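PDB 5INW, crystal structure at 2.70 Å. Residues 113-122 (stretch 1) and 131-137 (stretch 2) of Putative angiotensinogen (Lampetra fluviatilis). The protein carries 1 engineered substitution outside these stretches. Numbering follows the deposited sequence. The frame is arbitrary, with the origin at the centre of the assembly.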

# COMPACT_ATOMS: atom_id res chain seq x y z
N ILE A 113 -0.67 -0.08 5.71
CA ILE A 113 -0.80 -1.18 6.60
C ILE A 113 0.15 -1.05 7.79
O ILE A 113 -0.21 -1.36 8.93
N ALA A 114 1.38 -0.59 7.54
CA ALA A 114 2.35 -0.37 8.64
C ALA A 114 1.89 0.71 9.63
O ALA A 114 2.14 0.60 10.83
N SER A 115 1.23 1.75 9.10
CA SER A 115 0.72 2.78 9.95
C SER A 115 -0.36 2.27 10.85
O SER A 115 -0.38 2.60 12.05
N ALA A 116 -1.29 1.51 10.30
CA ALA A 116 -2.37 1.02 11.11
C ALA A 116 -1.82 0.08 12.19
O ALA A 116 -2.22 0.16 13.35
N LEU A 117 -0.87 -0.77 11.82
CA LEU A 117 -0.27 -1.70 12.80
C LEU A 117 0.66 -1.03 13.81
O LEU A 117 0.86 -1.55 14.90
N GLY A 118 1.26 0.11 13.45
CA GLY A 118 2.02 0.92 14.39
C GLY A 118 1.11 1.40 15.50
O GLY A 118 1.49 1.39 16.66
N VAL A 119 -0.11 1.79 15.16
CA VAL A 119 -1.05 2.25 16.17
C VAL A 119 -1.37 1.09 17.15
O VAL A 119 -1.33 1.23 18.35
N VAL A 120 -1.64 -0.07 16.61
CA VAL A 120 -1.91 -1.27 17.41
C VAL A 120 -0.68 -1.61 18.26
O VAL A 120 -0.81 -2.05 19.41
N THR A 121 0.50 -1.43 17.67
CA THR A 121 1.74 -1.73 18.41
C THR A 121 1.87 -0.86 19.65
O THR A 121 2.22 -1.32 20.70
N ALA A 122 1.53 0.41 19.48
CA ALA A 122 1.56 1.39 20.53
C ALA A 122 0.70 1.05 21.70
O ALA A 122 0.99 1.46 22.82
N GLU A 131 5.70 -9.98 18.83
CA GLU A 131 5.39 -10.40 17.46
C GLU A 131 5.30 -9.23 16.50
O GLU A 131 5.83 -9.27 15.37
N LEU A 132 4.57 -8.20 16.95
CA LEU A 132 4.36 -6.96 16.18
C LEU A 132 5.64 -6.14 15.92
O LEU A 132 5.82 -5.65 14.79
N ASP A 133 6.48 -5.97 16.96
CA ASP A 133 7.83 -5.36 16.82
C ASP A 133 8.67 -6.15 15.84
O ASP A 133 9.31 -5.57 14.97
N THR A 134 8.69 -7.48 15.97
CA THR A 134 9.51 -8.28 15.04
C THR A 134 8.98 -8.10 13.58
O THR A 134 9.76 -7.81 12.69
N ALA A 135 7.68 -8.14 13.36
CA ALA A 135 7.23 -7.89 12.02
C ALA A 135 7.63 -6.49 11.48
O ALA A 135 8.07 -6.37 10.33
N LEU A 136 7.48 -5.44 12.27
CA LEU A 136 7.75 -4.07 11.77
C LEU A 136 9.22 -3.60 11.77
O LEU A 136 9.49 -2.49 11.30
N GLY A 137 10.16 -4.37 12.34
CA GLY A 137 11.57 -3.99 12.33
C GLY A 137 11.99 -2.68 13.00
O GLY A 137 11.28 -2.11 13.83

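Two helical segments of one chain, running roughly antiparallel at 147° with axes 10.1 Å apart at their closest, meet in a small, mainly apolar contact in which two leucines of the second stretch reach across to the first without any hydrogen bond between them.

Leu-132 and Leu-136 lie one helical turn apart, so both CA-to-CB bonds point toward the first helix, and both side chains adopt the mt rotamer. The branches of Leu-132 reach different neighbours, CD1 lying 3.8 Å from CG1 of Val-120, which is in the t rotamer, and CD2 4.4 Å from CB of Leu-117. Leu-136 sits farther along, its CD2 4.3 Å from CB of Leu-117 and 4.5 Å from CB of Ala-114. Leu-117, also mt and pointing toward the second stretch, thus touches both leucines.

A small residue suits the Leu-136 end: Ala-114 offers only a methyl group, directed sideways. The CA of Gly-118 lies 4.2 Å from CD1 of Leu-136; a CB here would point away from the second stretch and be crowded by O of Ala-114 within its own helix.

Thr-121 also points toward the second stretch, beside Leu-132, in the m rotamer. Its OG1 donates a 2.6 Å hydrogen bond to O of Leu-117, one turn back in its own helix, so the hydroxyl's polarity is satisfied within its own stretch while OG1 packs 3.5 Å from CD1 of Leu-136 and 3.7 Å from CB of Leu-132. Threonine also supplies a methyl: CG2 approaches OD1 of Asp-133 at 3.6 Å. Asp-133, in the m rotamer at chi1, starts sideways, but its carboxylate end comes nearer; at this partly exposed position a charged group can remain accessible to solvent.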

# COMPACT_ATOMS: atom_id res chain seq x y z
CB ILE A 113 -0.63 -2.52 5.88
CG1 ILE A 113 -1.72 -2.69 4.83
CG2 ILE A 113 -0.76 -3.69 6.88
CD1 ILE A 113 -1.54 -3.89 3.91
CB ALA A 114 3.72 -0.04 8.09
CB SER A 115 0.18 3.93 9.15
OG SER A 115 1.23 4.45 8.42
CB ALA A 116 -3.44 0.35 10.26
CB LEU A 117 0.53 -2.76 12.08
CG LEU A 117 -0.24 -3.65 11.10
CD1 LEU A 117 0.77 -4.50 10.37
CD2 LEU A 117 -1.25 -4.53 11.80
CB VAL A 119 -2.34 2.80 15.53
CG1 VAL A 119 -3.34 3.17 16.62
CG2 VAL A 119 -2.06 4.04 14.66
CB VAL A 120 -2.35 -2.49 16.49
CG1 VAL A 120 -2.49 -3.79 17.29
CG2 VAL A 120 -3.66 -2.21 15.79
CB THR A 121 2.97 -1.57 17.49
OG1 THR A 121 2.80 -2.44 16.35
CG2 THR A 121 4.23 -1.90 18.23
CB ALA A 122 1.16 2.74 19.98
CB GLU A 131 4.05 -11.11 17.46
CG GLU A 131 4.06 -12.45 18.15
CD GLU A 131 2.72 -13.18 18.04
OE1 GLU A 131 1.79 -12.65 17.36
OE2 GLU A 131 2.61 -14.30 18.62
CB LEU A 132 3.28 -6.08 16.84
CG LEU A 132 1.83 -6.35 16.42
CD1 LEU A 132 0.86 -5.57 17.28
CD2 LEU A 132 1.59 -5.95 14.98
CB ASP A 133 8.62 -5.33 18.13
CG ASP A 133 8.02 -4.40 19.21
OD1 ASP A 133 7.40 -3.38 18.89
OD2 ASP A 133 8.22 -4.69 20.41
CB THR A 134 9.77 -9.74 15.50
OG1 THR A 134 8.54 -10.42 15.72
CG2 THR A 134 10.58 -9.74 16.79
CB ALA A 135 5.75 -8.14 11.90
CB LEU A 136 6.96 -3.04 12.60
CG LEU A 136 5.43 -3.08 12.70
CD1 LEU A 136 4.92 -1.97 13.62
CD2 LEU A 136 4.78 -2.97 11.34